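Glutamate racemase (PDB 2JFN) is a bacterial enzyme of the Asp/Glu/hydantoin racemase family, built on an alpha/beta framework and holding glutamic acid in a pocket. Local coordinates at residues R82-V90 with T235-A246; V178-L187 with L210-L218. All coordinates share one frame; numbering follows the deposited sequence.

Contact 1 (R82-V90 with T235-A246)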
loop_
_atom_site.group_PDB
_atom_site.type_symbol
_atom_site.label_atom_id
_atom_site.label_comp_id
_atom_site.label_asym_id
_atom_site.label_seq_id
_atom_site.Cartn_x
_atom_site.Cartn_y
_atom_site.Cartn_z
ATOM N N ARG A 82 10.279 -6.374 18.863
ATOM C CA ARG A 82 10.304 -5.058 19.486
ATOM C C ARG A 82 8.987 -4.796 20.221
ATOM O O ARG A 82 8.980 -4.238 21.321
ATOM C CB ARG A 82 10.540 -3.971 18.430
ATOM C CG ARG A 82 11.969 -3.926 17.884
ATOM C CD ARG A 82 12.961 -3.552 18.987
ATOM N NE ARG A 82 12.740 -2.186 19.459
ATOM C CZ ARG A 82 13.276 -1.103 18.901
ATOM N NH1 ARG A 82 14.077 -1.226 17.852
ATOM N NH2 ARG A 82 12.999 0.103 19.381
ATOM N N TYR A 83 7.877 -5.201 19.610
ATOM C CA TYR A 83 6.557 -5.013 20.213
ATOM C C TYR A 83 5.570 -6.109 19.839
ATOM O O TYR A 83 5.412 -6.431 18.660
ATOM C CB TYR A 83 5.913 -3.690 19.770
ATOM C CG TYR A 83 6.556 -2.418 20.263
ATOM C CD1 TYR A 83 7.483 -1.735 19.481
ATOM C CD2 TYR A 83 6.207 -1.875 21.499
ATOM C CE1 TYR A 83 8.043 -0.539 19.915
ATOM C CE2 TYR A 83 6.762 -0.679 21.942
ATOM C CZ TYR A 83 7.676 -0.018 21.148
ATOM O OH TYR A 83 8.226 1.169 21.583
ATOM N N PRO A 84 4.904 -6.711 20.838
ATOM C CA PRO A 84 3.927 -7.749 20.504
ATOM C C PRO A 84 2.892 -7.009 19.651
ATOM O O PRO A 84 2.581 -5.851 19.924
ATOM C CB PRO A 84 3.373 -8.146 21.867
ATOM C CG PRO A 84 4.584 -7.999 22.760
ATOM C CD PRO A 84 5.176 -6.683 22.289
ATOM N N LEU A 85 2.368 -7.662 18.622
ATOM C CA LEU A 85 1.413 -7.009 17.731
ATOM C C LEU A 85 -0.021 -7.484 17.908
ATOM O O LEU A 85 -0.269 -8.662 18.117
ATOM C CB LEU A 85 1.828 -7.240 16.275
ATOM C CG LEU A 85 3.256 -6.859 15.876
ATOM C CD1 LEU A 85 3.532 -7.286 14.435
ATOM C CD2 LEU A 85 3.445 -5.365 16.048
ATOM N N ALA A 86 -0.963 -6.552 17.840
ATOM C CA ALA A 86 -2.370 -6.905 17.937
ATOM C C ALA A 86 -2.829 -7.237 16.514
ATOM O O ALA A 86 -3.705 -8.071 16.303
ATOM C CB ALA A 86 -3.175 -5.725 18.498
ATOM N N LEU A 87 -2.202 -6.598 15.530
ATOM C CA LEU A 87 -2.563 -6.812 14.135
ATOM C C LEU A 87 -1.522 -6.192 13.212
ATOM O O LEU A 87 -0.879 -5.203 13.567
ATOM C CB LEU A 87 -3.937 -6.178 13.872
ATOM C CG LEU A 87 -4.523 -6.065 12.462
ATOM C CD1 LEU A 87 -6.035 -5.895 12.581
ATOM C CD2 LEU A 87 -3.911 -4.879 11.714
ATOM N N ALA A 88 -1.363 -6.776 12.029
ATOM C CA ALA A 88 -0.420 -6.273 11.040
ATOM C C ALA A 88 -1.096 -6.128 9.680
ATOM O O ALA A 88 -1.893 -6.976 9.267
ATOM C CB ALA A 88 0.769 -7.209 10.922
ATOM N N VAL A 89 -0.766 -5.046 8.988
ATOM C CA VAL A 89 -1.318 -4.780 7.667
ATOM C C VAL A 89 -0.205 -4.770 6.632
ATOM O O VAL A 89 0.762 -4.020 6.758
ATOM C CB VAL A 89 -2.012 -3.404 7.607
ATOM C CG1 VAL A 89 -2.638 -3.204 6.230
ATOM C CG2 VAL A 89 -3.056 -3.288 8.710
ATOM N N VAL A 90 -0.332 -5.619 5.620
ATOM C CA VAL A 90 0.644 -5.660 4.549
ATOM C C VAL A 90 0.068 -4.681 3.529
ATOM O O VAL A 90 -0.615 -5.086 2.589
ATOM C CB VAL A 90 0.742 -7.074 3.939
ATOM C CG1 VAL A 90 1.793 -7.100 2.838
ATOM C CG2 VAL A 90 1.109 -8.085 5.035
ATOM N N THR A 235 -9.669 -3.501 9.528
ATOM C CA THR A 235 -8.768 -3.425 10.677
ATOM C C THR A 235 -9.573 -3.250 11.963
ATOM O O THR A 235 -9.329 -3.935 12.963
ATOM C CB THR A 235 -7.769 -2.252 10.518
ATOM O OG1 THR A 235 -6.890 -2.536 9.423
ATOM C CG2 THR A 235 -6.938 -2.051 11.793
ATOM N N ALA A 236 -10.542 -2.340 11.927
ATOM C CA ALA A 236 -11.396 -2.093 13.083
ATOM C C ALA A 236 -12.186 -3.356 13.436
ATOM O O ALA A 236 -12.394 -3.657 14.609
ATOM C CB ALA A 236 -12.351 -0.939 12.794
ATOM N N TRP A 237 -12.623 -4.101 12.425
ATOM C CA TRP A 237 -13.383 -5.322 12.681
ATOM C C TRP A 237 -12.504 -6.392 13.338
ATOM O O TRP A 237 -12.939 -7.089 14.258
ATOM C CB TRP A 237 -13.960 -5.886 11.380
ATOM C CG TRP A 237 -14.944 -7.008 11.604
ATOM C CD1 TRP A 237 -16.268 -6.887 11.935
ATOM C CD2 TRP A 237 -14.675 -8.417 11.547
ATOM N NE1 TRP A 237 -16.838 -8.133 12.084
ATOM C CE2 TRP A 237 -15.883 -9.088 11.852
ATOM C CE3 TRP A 237 -13.532 -9.178 11.269
ATOM C CZ2 TRP A 237 -15.979 -10.485 11.886
ATOM C CZ3 TRP A 237 -13.627 -10.569 11.304
ATOM C CH2 TRP A 237 -14.844 -11.205 11.610
ATOM N N LEU A 238 -11.272 -6.524 12.856
ATOM C CA LEU A 238 -10.349 -7.516 13.395
ATOM C C LEU A 238 -9.899 -7.166 14.805
ATOM O O LEU A 238 -9.694 -8.052 15.636
ATOM C CB LEU A 238 -9.134 -7.661 12.477
ATOM C CG LEU A 238 -9.436 -8.281 11.114
ATOM C CD1 LEU A 238 -8.212 -8.214 10.231
ATOM C CD2 LEU A 238 -9.883 -9.724 11.292
ATOM N N LEU A 239 -9.739 -5.879 15.082
ATOM C CA LEU A 239 -9.324 -5.468 16.412
ATOM C C LEU A 239 -10.449 -5.777 17.395
ATOM O O LEU A 239 -10.230 -5.859 18.604
ATOM C CB LEU A 239 -8.997 -3.973 16.434
ATOM C CG LEU A 239 -7.717 -3.570 15.688
ATOM C CD1 LEU A 239 -7.579 -2.060 15.674
ATOM C CD2 LEU A 239 -6.508 -4.219 16.358
ATOM N N GLU A 240 -11.652 -5.963 16.861
ATOM C CA GLU A 240 -12.816 -6.248 17.688
ATOM C C GLU A 240 -13.119 -7.727 17.841
ATOM O O GLU A 240 -13.528 -8.167 18.911
ATOM C CB GLU A 240 -14.057 -5.553 17.117
ATOM C CG GLU A 240 -14.030 -4.035 17.216
ATOM C CD GLU A 240 -13.812 -3.551 18.640
ATOM O OE1 GLU A 240 -14.567 -3.989 19.541
ATOM O OE2 GLU A 240 -12.886 -2.733 18.857
ATOM N N HIS A 241 -12.916 -8.497 16.777
ATOM C CA HIS A 241 -13.237 -9.915 16.819
ATOM C C HIS A 241 -12.088 -10.928 16.739
ATOM O O HIS A 241 -12.339 -12.132 16.813
ATOM C CB HIS A 241 -14.253 -10.221 15.710
ATOM C CG HIS A 241 -15.491 -9.375 15.773
ATOM N ND1 HIS A 241 -16.474 -9.422 14.808
ATOM C CD2 HIS A 241 -15.898 -8.453 16.678
ATOM C CE1 HIS A 241 -17.431 -8.564 15.113
ATOM N NE2 HIS A 241 -17.106 -7.962 16.243
ATOM N N GLU A 242 -10.843 -10.471 16.607
ATOM C CA GLU A 242 -9.732 -11.420 16.494
ATOM C C GLU A 242 -8.384 -11.057 17.111
ATOM O O GLU A 242 -7.624 -11.944 17.492
ATOM C CB GLU A 242 -9.490 -11.758 15.019
ATOM C CG GLU A 242 -10.570 -12.601 14.376
ATOM C CD GLU A 242 -10.303 -12.846 12.907
ATOM O OE1 GLU A 242 -9.136 -13.133 12.549
ATOM O OE2 GLU A 242 -11.262 -12.763 12.110
ATOM N N ALA A 243 -8.080 -9.768 17.204
ATOM C CA ALA A 243 -6.792 -9.331 17.735
ATOM C C ALA A 243 -6.530 -9.653 19.203
ATOM O O ALA A 243 -7.383 -9.435 20.066
ATOM C CB ALA A 243 -6.623 -7.833 17.508
ATOM N N PRO A 244 -5.333 -10.183 19.505
ATOM C CA PRO A 244 -4.980 -10.514 20.888
ATOM C C PRO A 244 -4.712 -9.214 21.641
ATOM O O PRO A 244 -4.475 -8.174 21.023
ATOM C CB PRO A 244 -3.727 -11.373 20.727
ATOM C CG PRO A 244 -3.085 -10.791 19.488
ATOM C CD PRO A 244 -4.274 -10.612 18.571
ATOM N N ASP A 245 -4.753 -9.270 22.970
ATOM C CA ASP A 245 -4.527 -8.092 23.805
ATOM C C ASP A 245 -3.067 -7.634 23.818
ATOM O O ASP A 245 -2.390 -7.726 24.844
ATOM C CB ASP A 245 -4.981 -8.379 25.245
ATOM C CG ASP A 245 -4.990 -7.134 26.114
ATOM O OD1 ASP A 245 -4.932 -7.264 27.356
ATOM O OD2 ASP A 245 -5.069 -6.019 25.561
ATOM N N ALA A 246 -2.583 -7.136 22.683
ATOM C CA ALA A 246 -1.208 -6.656 22.575
ATOM C C ALA A 246 -1.240 -5.135 22.460
ATOM O O ALA A 246 -1.574 -4.588 21.408
ATOM C CB ALA A 246 -0.534 -7.267 21.347
#
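The carbonyl oxygen of Leu238, a residue whose side chain packs on Leu87, is gripped by two backbone donors: Glu242 N and Ala243 N each lie 2.8 Å from Leu238 O and reach it from opposite faces of the carbonyl plane. This pair of hydrogen bonds spans the end of helix 228-241, where the chain turns back toward residues 84-86. A second tight bend follows, an inverse gamma turn centred on Asp245, with Ala246 N 2.7 Å from Pro244 O. Ala243 and Pro244 ahead of this turn and Ala246 behind it line up against Ala86. Ala243 CB approaches Ala86 O to 3.2 Å, and Pro244 CD also lies against this oxygen, which is buried and has no polar partner in the model. Beyond it, the methyl of Ala246 rests on the backbone of Leu85, its CB 3.5 Å from Leu85 C, and borders the CB atoms of Pro84 and Ala86.

Along the strand the contact is aliphatic. Leu87 carries its CG anti to the backbone N (chi1 172°), and its CD1 meets Leu238 CB at 3.6 Å, the two side chains crossing at about a right angle. Thr235 CG2 touches the same branch, 4.0 Å from Leu87 CD1, whereas Thr235 OG1 is satisfied inside its own helix by Ile231 O and faces Val89 CG2 only in van der Waals contact. Leu239 CD2 touches both Ala86 CB and Leu87 CB, 4.1 Å from the latter.

The axes of strand 87-90 and helix 235-241 come within 9.9 Å at 155°, nearly antiparallel. With strand 87-90 hydrogen-bonded to strands 21-28 and 111-112, both parallel to it, this is the helix-on-sheet layering of an alpha/beta domain.

Contact 2 (V178-L187 with L210-L218)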
loop_
_atom_site.group_PDB
_atom_site.type_symbol
_atom_site.label_atom_id
_atom_site.label_comp_id
_atom_site.label_asym_id
_atom_site.label_seq_id
_atom_site.Cartn_x
_atom_site.Cartn_y
_atom_site.Cartn_z
ATOM N N VAL A 178 6.327 16.550 -8.090
ATOM C CA VAL A 178 5.971 15.609 -9.138
ATOM C C VAL A 178 5.808 16.314 -10.483
ATOM O O VAL A 178 5.059 17.281 -10.600
ATOM C CB VAL A 178 4.649 14.881 -8.792
ATOM C CG1 VAL A 178 4.324 13.850 -9.860
ATOM C CG2 VAL A 178 4.762 14.227 -7.418
ATOM N N SER A 179 6.518 15.827 -11.495
ATOM C CA SER A 179 6.427 16.400 -12.834
ATOM C C SER A 179 5.142 15.927 -13.494
ATOM O O SER A 179 4.985 14.737 -13.777
ATOM C CB SER A 179 7.611 15.963 -13.689
ATOM O OG SER A 179 7.326 16.174 -15.061
ATOM N N LEU A 180 4.222 16.853 -13.743
ATOM C CA LEU A 180 2.962 16.489 -14.374
ATOM C C LEU A 180 3.189 15.978 -15.789
ATOM O O LEU A 180 2.436 15.138 -16.275
ATOM C CB LEU A 180 2.006 17.681 -14.391
ATOM C CG LEU A 180 1.585 18.219 -13.018
ATOM C CD1 LEU A 180 0.510 19.283 -13.197
ATOM C CD2 LEU A 180 1.063 17.078 -12.145
ATOM N N ASP A 181 4.230 16.474 -16.451
ATOM C CA ASP A 181 4.524 16.027 -17.805
ATOM C C ASP A 181 4.912 14.550 -17.805
ATOM O O ASP A 181 4.582 13.814 -18.733
ATOM C CB ASP A 181 5.646 16.865 -18.429
ATOM C CG ASP A 181 5.217 18.297 -18.716
ATOM O OD1 ASP A 181 4.081 18.504 -19.195
ATOM O OD2 ASP A 181 6.022 19.218 -18.476
ATOM N N ALA A 182 5.619 14.121 -16.764
ATOM C CA ALA A 182 6.022 12.722 -16.648
ATOM C C ALA A 182 4.764 11.865 -16.491
ATOM O O ALA A 182 4.652 10.795 -17.080
ATOM C CB ALA A 182 6.947 12.538 -15.442
ATOM N N LEU A 183 3.816 12.348 -15.691
ATOM C CA LEU A 183 2.561 11.634 -15.481
ATOM C C LEU A 183 1.755 11.528 -16.766
ATOM O O LEU A 183 1.227 10.462 -17.088
ATOM C CB LEU A 183 1.708 12.335 -14.426
ATOM C CG LEU A 183 1.823 11.861 -12.979
ATOM C CD1 LEU A 183 0.816 12.637 -12.129
ATOM C CD2 LEU A 183 1.549 10.357 -12.895
ATOM N N LYS A 184 1.652 12.636 -17.493
ATOM C CA LYS A 184 0.901 12.651 -18.744
ATOM C C LYS A 184 1.480 11.636 -19.717
ATOM O O LYS A 184 0.748 10.982 -20.456
ATOM C CB LYS A 184 0.944 14.044 -19.382
ATOM C CG LYS A 184 0.186 15.104 -18.610
ATOM C CD LYS A 184 0.412 16.487 -19.200
ATOM C CE LYS A 184 -0.232 17.561 -18.340
ATOM N NZ LYS A 184 0.085 18.936 -18.844
ATOM N N ARG A 185 2.802 11.522 -19.715
ATOM C CA ARG A 185 3.487 10.590 -20.598
ATOM C C ARG A 185 3.118 9.163 -20.208
ATOM O O ARG A 185 2.764 8.341 -21.055
ATOM C CB ARG A 185 5.002 10.788 -20.486
ATOM C CG ARG A 185 5.812 9.837 -21.354
ATOM C CD ARG A 185 5.569 10.091 -22.838
ATOM N NE ARG A 185 6.121 9.011 -23.652
ATOM C CZ ARG A 185 5.617 7.783 -23.694
ATOM N NH1 ARG A 185 4.544 7.475 -22.975
ATOM N NH2 ARG A 185 6.196 6.854 -24.443
ATOM N N ILE A 186 3.196 8.876 -18.914
ATOM C CA ILE A 186 2.859 7.548 -18.425
ATOM C C ILE A 186 1.408 7.213 -18.775
ATOM O O ILE A 186 1.101 6.092 -19.179
ATOM C CB ILE A 186 3.047 7.465 -16.887
ATOM C CG1 ILE A 186 4.528 7.664 -16.535
ATOM C CG2 ILE A 186 2.534 6.124 -16.367
ATOM C CD1 ILE A 186 4.805 7.743 -15.036
ATOM N N LEU A 187 0.518 8.191 -18.630
ATOM C CA LEU A 187 -0.901 7.987 -18.910
ATOM C C LEU A 187 -1.311 8.266 -20.362
ATOM O O LEU A 187 -2.493 8.203 -20.698
ATOM C CB LEU A 187 -1.743 8.856 -17.959
ATOM C CG LEU A 187 -1.601 8.531 -16.465
ATOM C CD1 LEU A 187 -2.222 9.634 -15.615
ATOM C CD2 LEU A 187 -2.264 7.198 -16.176
ATOM N N LEU A 210 -0.589 10.148 -4.891
ATOM C CA LEU A 210 -0.526 11.025 -6.062
ATOM C C LEU A 210 -1.918 11.431 -6.535
ATOM O O LEU A 210 -2.080 11.942 -7.648
ATOM C CB LEU A 210 0.195 10.310 -7.210
ATOM C CG LEU A 210 1.672 9.956 -7.003
ATOM C CD1 LEU A 210 2.129 9.034 -8.104
ATOM C CD2 LEU A 210 2.510 11.227 -6.974
ATOM N N GLN A 211 -2.923 11.211 -5.698
ATOM C CA GLN A 211 -4.285 11.542 -6.093
ATOM C C GLN A 211 -4.435 12.919 -6.734
ATOM O O GLN A 211 -4.991 13.037 -7.825
ATOM C CB GLN A 211 -5.248 11.424 -4.905
ATOM C CG GLN A 211 -6.680 11.790 -5.294
ATOM C CD GLN A 211 -7.707 11.416 -4.249
ATOM O OE1 GLN A 211 -7.919 10.232 -3.964
ATOM N NE2 GLN A 211 -8.360 12.425 -3.672
ATOM N N GLU A 212 -3.937 13.959 -6.074
ATOM C CA GLU A 212 -4.064 15.309 -6.621
ATOM C C GLU A 212 -3.471 15.411 -8.022
ATOM O O GLU A 212 -4.130 15.884 -8.951
ATOM C CB GLU A 212 -3.398 16.331 -5.693
ATOM C CG GLU A 212 -3.717 17.778 -6.050
ATOM C CD GLU A 212 -3.755 18.697 -4.833
ATOM O OE1 GLU A 212 -4.620 18.494 -3.948
ATOM O OE2 GLU A 212 -2.921 19.625 -4.759
ATOM N N GLU A 213 -2.229 14.956 -8.172
ATOM C CA GLU A 213 -1.557 14.992 -9.460
ATOM C C GLU A 213 -2.316 14.184 -10.514
ATOM O O GLU A 213 -2.462 14.627 -11.655
ATOM C CB GLU A 213 -0.131 14.443 -9.335
ATOM C CG GLU A 213 0.838 15.308 -8.535
ATOM C CD GLU A 213 0.695 15.166 -7.024
ATOM O OE1 GLU A 213 -0.073 14.297 -6.555
ATOM O OE2 GLU A 213 1.369 15.931 -6.302
ATOM N N LEU A 214 -2.785 12.994 -10.137
ATOM C CA LEU A 214 -3.523 12.140 -11.070
ATOM C C LEU A 214 -4.794 12.815 -11.565
ATOM O O LEU A 214 -5.129 12.733 -12.744
ATOM C CB LEU A 214 -3.882 10.803 -10.418
ATOM C CG LEU A 214 -2.714 9.828 -10.221
ATOM C CD1 LEU A 214 -3.159 8.644 -9.375
ATOM C CD2 LEU A 214 -2.206 9.366 -11.590
ATOM N N LEU A 215 -5.493 13.487 -10.662
ATOM C CA LEU A 215 -6.726 14.159 -11.029
ATOM C C LEU A 215 -6.498 15.361 -11.942
ATOM O O LEU A 215 -7.411 15.793 -12.639
ATOM C CB LEU A 215 -7.487 14.565 -9.766
ATOM C CG LEU A 215 -8.034 13.348 -9.012
ATOM C CD1 LEU A 215 -8.695 13.780 -7.723
ATOM C CD2 LEU A 215 -9.030 12.612 -9.900
ATOM N N GLN A 216 -5.283 15.898 -11.950
ATOM C CA GLN A 216 -4.987 17.037 -12.813
ATOM C C GLN A 216 -4.692 16.561 -14.231
ATOM O O GLN A 216 -4.925 17.280 -15.201
ATOM C CB GLN A 216 -3.777 17.819 -12.292
ATOM C CG GLN A 216 -3.943 18.423 -10.909
ATOM C CD GLN A 216 -2.761 19.291 -10.515
ATOM O OE1 GLN A 216 -2.582 20.390 -11.045
ATOM N NE2 GLN A 216 -1.939 18.798 -9.593
ATOM N N VAL A 217 -4.183 15.340 -14.344
ATOM C CA VAL A 217 -3.818 14.767 -15.631
ATOM C C VAL A 217 -4.908 13.925 -16.281
ATOM O O VAL A 217 -5.092 13.973 -17.496
ATOM C CB VAL A 217 -2.537 13.899 -15.485
ATOM C CG1 VAL A 217 -2.181 13.238 -16.808
ATOM C CG2 VAL A 217 -1.393 14.763 -15.004
ATOM N N LEU A 218 -5.625 13.146 -15.478
ATOM C CA LEU A 218 -6.679 12.283 -16.002
ATOM C C LEU A 218 -7.878 13.066 -16.529
ATOM O O LEU A 218 -8.193 14.153 -16.037
ATOM C CB LEU A 218 -7.155 11.304 -14.921
ATOM C CG LEU A 218 -6.169 10.235 -14.430
ATOM C CD1 LEU A 218 -6.701 9.621 -13.145
ATOM C CD2 LEU A 218 -5.970 9.166 -15.499
HETATM O O HOH W 1 3.811 17.484 -6.679
#
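Val217 and Lys184 mark the closest approach of the two backbones, their CA atoms 6.0 Å apart, and Val217 has the largest area buried by the other segment. With CG1 anti to the backbone N (chi1 177°), that branch makes the closer contact with Lys184 CG, at 3.5 Å, and also reaches Leu187 CD1, while CG2 touches Lys184 CG more distantly and sits 4.0 Å from Leu183 CB. The lysine thus contributes the aliphatic beginning of its extended chain.

The other apolar contacts spread to both ends. Leu187 CD1 meets Leu218 CD2 at 3.8 Å and touches Leu214 CD2, whose other neighbour here is Leu183 CD2. At the opposite end Val178 CG2 packs on Leu210 CD2. Glu213 lends its hydrocarbon part: Leu183 CD1 presses on Glu213 CB at 3.5 Å, and Leu180 CD2 and Val178 CB both lie against Glu213 CG. Gln216, by contrast, brings its amide oxygen OE1 near Leu180 CD1, a van der Waals contact.

The polar link is indirect. A water accepts from Val178 N at 3.0 Å and donates to Glu213 OE2 at 2.9 Å, joining the segments beside the apolar patch. A bend in the glutamate chain at chi2 (80°) brings the carboxylate beside Val178, and its OE1 forms a salt bridge with Lys172, so both oxygens have partners. Within 178-187, Ser179 is the N-cap: its OG accepts from Ala182 N.

The short axes of helices 180-186 and 211-217 pass at 9.8 Å and cross at -64°. Leu183 and Leu210 both reach Met165 of helix 163-174, Val217 and Leu218 extend to Leu191 and Trp190 of helix 188-191, and Leu218 also touches Leu224 of strand 223-225, an edge strand of the four-stranded parallel sheet within this chain.

The two contacts lie on opposite sides of the chain's centre, their own centres 36 Å apart and their nearest atoms about 17 Å apart, with contact 2 nested in the sequence loop that contact 1 closes. Both are partly buried, yet they join different elements. Contact 1 sets a helix and its trailing loop on a strand of the mixed sheet; contact 2 pairs two helices beside the four-stranded parallel sheet. Neither has a direct hydrogen bond between its segments. Leucine packing is common to both; contact 1 adds alanine and proline against backbone atoms, including a buried carbonyl oxygen with no partner in the model, whereas contact 2 adds a water bridge to a carboxylate.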